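Local coordinates for protein aromatic-L-amino-acid decarboxylase (Catharanthus roseus, PDB 6EEW) that catalyses the pyridoxal-phosphate-dependent decarboxylation of L-tryptophan to tryptamine and of 5-hydroxy-L-tryptophan to serotonin, working as a homodimer, at residues V195-D200 against E243-A248; S272-A277 against I307-S312. All blocks are in the same frame, centred on the assembly; numbering follows the deposited sequence.

Interaction 1 (V195-D200 against E243-A248)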
# COMPACT_ATOMS: atom_id res chain seq x y z
N VAL A 195 -6.57 11.53 -24.32
CA VAL A 195 -6.50 12.76 -23.54
C VAL A 195 -7.18 12.55 -22.20
O VAL A 195 -8.27 11.96 -22.13
CB VAL A 195 -7.13 13.95 -24.28
CG1 VAL A 195 -7.05 15.22 -23.43
CG2 VAL A 195 -6.45 14.14 -25.61
N CYS A 196 -6.54 13.02 -21.14
CA CYS A 196 -7.09 12.97 -19.79
C CYS A 196 -7.37 14.39 -19.34
O CYS A 196 -6.62 15.32 -19.67
CB CYS A 196 -6.12 12.31 -18.80
SG CYS A 196 -5.77 10.57 -19.10
N TYR A 197 -8.45 14.56 -18.56
CA TYR A 197 -8.92 15.87 -18.12
C TYR A 197 -9.00 15.89 -16.59
O TYR A 197 -9.45 14.92 -15.97
CB TYR A 197 -10.29 16.20 -18.73
CG TYR A 197 -10.35 16.09 -20.25
CD1 TYR A 197 -10.68 14.89 -20.86
CD2 TYR A 197 -10.10 17.19 -21.06
CE1 TYR A 197 -10.75 14.79 -22.25
CE2 TYR A 197 -10.16 17.10 -22.44
CZ TYR A 197 -10.49 15.89 -23.03
OH TYR A 197 -10.55 15.80 -24.41
N GLY A 198 -8.53 16.98 -15.99
CA GLY A 198 -8.68 17.18 -14.56
C GLY A 198 -8.74 18.65 -14.22
O GLY A 198 -8.19 19.49 -14.93
N SER A 199 -9.39 18.97 -13.10
CA SER A 199 -9.43 20.36 -12.64
C SER A 199 -8.02 20.89 -12.36
O SER A 199 -7.15 20.17 -11.87
CB SER A 199 -10.27 20.49 -11.38
OG SER A 199 -10.00 21.73 -10.74
N ASP A 200 -7.83 22.19 -12.62
CA ASP A 200 -6.59 22.84 -12.22
C ASP A 200 -6.45 22.94 -10.71
O ASP A 200 -5.39 23.36 -10.22
CB ASP A 200 -6.48 24.23 -12.86
CG ASP A 200 -7.56 25.19 -12.37
OD1 ASP A 200 -8.32 24.83 -11.44
OD2 ASP A 200 -7.67 26.31 -12.93
N GLU A 243 -14.74 19.02 -27.12
CA GLU A 243 -15.12 19.08 -28.53
C GLU A 243 -13.97 19.59 -29.39
O GLU A 243 -13.82 19.16 -30.54
CB GLU A 243 -16.38 19.93 -28.68
CG GLU A 243 -17.60 19.22 -28.09
CD GLU A 243 -18.88 20.04 -28.13
OE1 GLU A 243 -18.79 21.29 -28.14
OE2 GLU A 243 -19.97 19.43 -28.14
N ASP A 244 -13.14 20.49 -28.86
CA ASP A 244 -11.95 20.89 -29.60
C ASP A 244 -10.98 19.72 -29.73
O ASP A 244 -10.36 19.54 -30.79
CB ASP A 244 -11.29 22.10 -28.92
CG ASP A 244 -12.15 23.36 -29.03
OD1 ASP A 244 -13.14 23.36 -29.79
OD2 ASP A 244 -11.83 24.36 -28.35
N ASP A 245 -10.86 18.90 -28.68
CA ASP A 245 -9.98 17.74 -28.78
C ASP A 245 -10.49 16.74 -29.81
O ASP A 245 -9.70 16.15 -30.56
CB ASP A 245 -9.84 17.06 -27.42
CG ASP A 245 -8.95 17.84 -26.49
OD1 ASP A 245 -8.04 18.53 -27.00
OD2 ASP A 245 -9.16 17.75 -25.26
N VAL A 246 -11.81 16.53 -29.84
CA VAL A 246 -12.39 15.63 -30.84
C VAL A 246 -12.16 16.17 -32.24
O VAL A 246 -11.87 15.41 -33.17
CB VAL A 246 -13.89 15.42 -30.56
CG1 VAL A 246 -14.58 14.80 -31.77
CG2 VAL A 246 -14.07 14.53 -29.35
N ALA A 247 -12.30 17.49 -32.42
CA ALA A 247 -12.09 18.08 -33.74
C ALA A 247 -10.66 17.90 -34.22
O ALA A 247 -10.42 17.69 -35.42
CB ALA A 247 -12.44 19.57 -33.70
N ALA A 248 -9.69 17.97 -33.31
CA ALA A 248 -8.29 17.80 -33.65
C ALA A 248 -7.87 16.35 -33.75
O ALA A 248 -6.68 16.08 -33.91
CB ALA A 248 -7.39 18.52 -32.64

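Interaction 2 (S272-A277 against I307-S312)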
# COMPACT_ATOMS: atom_id res chain seq x y z
N SER A 272 -23.77 17.19 -13.88
CA SER A 272 -23.57 17.68 -15.25
C SER A 272 -22.33 17.07 -15.92
O SER A 272 -22.36 16.71 -17.12
CB SER A 272 -23.46 19.20 -15.25
OG SER A 272 -22.47 19.64 -14.34
N LEU A 273 -21.23 16.95 -15.16
CA LEU A 273 -19.99 16.43 -15.74
C LEU A 273 -20.15 14.99 -16.18
O LEU A 273 -19.61 14.59 -17.21
CB LEU A 273 -18.84 16.56 -14.73
CG LEU A 273 -18.42 17.97 -14.35
CD1 LEU A 273 -17.30 17.92 -13.33
CD2 LEU A 273 -17.99 18.75 -15.58
N SER A 274 -20.87 14.18 -15.40
CA SER A 274 -21.03 12.79 -15.78
C SER A 274 -21.87 12.67 -17.04
O SER A 274 -21.62 11.80 -17.88
CB SER A 274 -21.66 11.99 -14.64
OG SER A 274 -22.94 12.50 -14.31
N GLU A 275 -22.89 13.52 -17.18
CA GLU A 275 -23.64 13.58 -18.42
C GLU A 275 -22.70 13.82 -19.60
O GLU A 275 -22.84 13.20 -20.66
CB GLU A 275 -24.70 14.68 -18.34
CG GLU A 275 -25.80 14.54 -19.38
CD GLU A 275 -26.64 13.30 -19.18
OE1 GLU A 275 -27.53 13.30 -18.30
OE2 GLU A 275 -26.41 12.31 -19.91
N ILE A 276 -21.72 14.71 -19.41
CA ILE A 276 -20.76 14.95 -20.48
C ILE A 276 -19.87 13.71 -20.70
O ILE A 276 -19.61 13.30 -21.84
CB ILE A 276 -19.91 16.19 -20.18
CG1 ILE A 276 -20.79 17.43 -20.13
CG2 ILE A 276 -18.89 16.40 -21.27
CD1 ILE A 276 -20.07 18.66 -19.68
N ALA A 277 -19.42 13.09 -19.62
CA ALA A 277 -18.58 11.90 -19.78
C ALA A 277 -19.32 10.85 -20.60
O ALA A 277 -18.78 10.31 -21.57
CB ALA A 277 -18.17 11.35 -18.42
N ILE A 307 -24.48 9.92 -9.61
CA ILE A 307 -23.46 8.89 -9.48
C ILE A 307 -23.77 7.66 -10.32
O ILE A 307 -22.87 6.87 -10.63
CB ILE A 307 -23.27 8.52 -8.00
CG1 ILE A 307 -22.03 7.62 -7.81
CG2 ILE A 307 -24.53 7.86 -7.45
CD1 ILE A 307 -20.70 8.30 -8.12
N GLU A 308 -25.04 7.46 -10.69
CA GLU A 308 -25.39 6.31 -11.52
C GLU A 308 -24.79 6.40 -12.91
O GLU A 308 -24.61 5.36 -13.56
CB GLU A 308 -26.91 6.14 -11.59
CG GLU A 308 -27.67 7.33 -12.16
CD GLU A 308 -28.09 8.31 -11.08
OE1 GLU A 308 -27.60 8.18 -9.93
OE2 GLU A 308 -28.92 9.20 -11.36
N ARG A 309 -24.45 7.59 -13.39
CA ARG A 309 -23.81 7.72 -14.70
C ARG A 309 -22.30 7.60 -14.62
O ARG A 309 -21.63 7.58 -15.67
CB ARG A 309 -24.16 9.07 -15.33
CG ARG A 309 -25.59 9.23 -15.76
CD ARG A 309 -25.79 10.56 -16.47
NE ARG A 309 -25.64 11.69 -15.56
CZ ARG A 309 -26.61 12.17 -14.79
NH1 ARG A 309 -27.81 11.60 -14.81
NH2 ARG A 309 -26.39 13.21 -13.99
N VAL A 310 -21.75 7.52 -13.43
CA VAL A 310 -20.32 7.66 -13.19
C VAL A 310 -19.63 6.31 -13.31
O VAL A 310 -20.21 5.24 -13.06
CB VAL A 310 -20.08 8.31 -11.82
CG1 VAL A 310 -18.72 7.93 -11.29
CG2 VAL A 310 -20.16 9.81 -11.98
N ASP A 311 -18.37 6.35 -13.73
CA ASP A 311 -17.64 5.11 -13.95
C ASP A 311 -17.01 4.59 -12.67
O ASP A 311 -17.16 3.42 -12.34
CB ASP A 311 -16.57 5.32 -15.01
CG ASP A 311 -17.15 5.66 -16.33
OD1 ASP A 311 -17.80 4.78 -16.95
OD2 ASP A 311 -16.96 6.81 -16.76
N SER A 312 -16.37 5.46 -11.89
CA SER A 312 -15.79 4.95 -10.65
C SER A 312 -15.84 6.03 -9.59
O SER A 312 -16.01 7.21 -9.88
CB SER A 312 -14.35 4.43 -10.85
OG SER A 312 -13.51 5.32 -11.60

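Interaction 1 (V195-D200 against E243-A248)
Tyr197 on the strand and Asp245 on the helix reach toward each other from opposite directions and meet through a phenol-carboxylate hydrogen bond, Tyr197 OH to Asp245 OD2, of 2.5 Å. Asp245 OD2 lies at the edge of the Tyr197 ring, near its plane, and is approached on its anti side, while the ring and carboxylate planes are turned 37° apart. Two residues back on the same side of the strand, Val195 places CG1 anti to the backbone N (chi1 180°), which lays this methyl over the rim of the Tyr197 ring, 3.5 Å above its plane, and 3.8 Å from Asp245 OD2. The methyl is apolar and compact, which suits a buried position against the ring. Between the two segments, close contact is confined to these three buried side chains; Asp244, Val246 and Ala247, on other sides of the helix, are exposed to solvent. A phenylalanine in place of Tyr197 would probably leave the buried Asp245 OD2 without its phenol donor and the link from strand to helix weakened. Because Arg221 of the neighbouring strand forms a salt bridge to the same OD2, the carboxylate is likely to stay ionised despite its burial, as a charged acceptor gripped by two donors.

Interaction 2 (S272-A277 against I307-S312)
Over one face of the Arg309 guanidinium lies Glu275 OE1, 3.5 Å above the plane and displaced toward the rim, and at the edge sits Ser274 OG. The two acceptors are used differently. Arg309 NE donates a hydrogen bond of 3.1 Å to Ser274 OG, somewhat bent (146° at the hydrogen), with the acceptor slightly out of the guanidinium plane. Glu275 OE1 is 3.7 Å from Arg309 NE, a long salt bridge in which no N-H points at the oxygen, so the attraction is one of charge alone; the carboxylate plane is inclined 28° to the guanidinium. Both chains are bent, Arg309 at chi3 and Glu275 at chi2 (65°); the bend in Glu275 folds its carboxylate back alongside Arg309 CD. Arginine suits this position because its long chain spans from the loop to the helix while its several N-H groups serve separate acceptors; Arg309 NH2 is hydrogen-bonded to Asp271 O. Serine is small enough for the close approach, and Ser274 OG is also hydrogen-bonded to Val270 O, one turn earlier. Deeper in, Ser274 CB packs 3.8 Å from Val310 CG2, and Ile284 of strand 283-287 touches both side chains. Glu275, by contrast, lies on the exposed side. The arrangement belongs to the alpha/beta large domain of fold-type I pyridoxal-phosphate enzymes: a helix on the central sheet is tied to the short 3-10 turn that leads into strand 312-315.

In the fold
Both interactions lie around the seven-stranded mixed sheet of the decarboxylase domain, and both segments of interaction 1 precede those of interaction 2 in the sequence. Their centres are 16 Å apart and their nearest atoms about 7 Å, without touching. Strand 194-199 of interaction 1 neighbours strand 251-258; 251-258 neighbours 283-287, which neighbours 312-315, the strand entered from the loop of interaction 2. Helices 235-247 and 270-280 pack together, Leu273 meeting Leu238 and Ile276 meeting Arg239, and so connect the two sites. Interaction 1 thus ties helix 235-247 to a strand, and interaction 2 ties helix 270-280 to the loop entering strand 312-315, away from the tryptophan and cofactor sites.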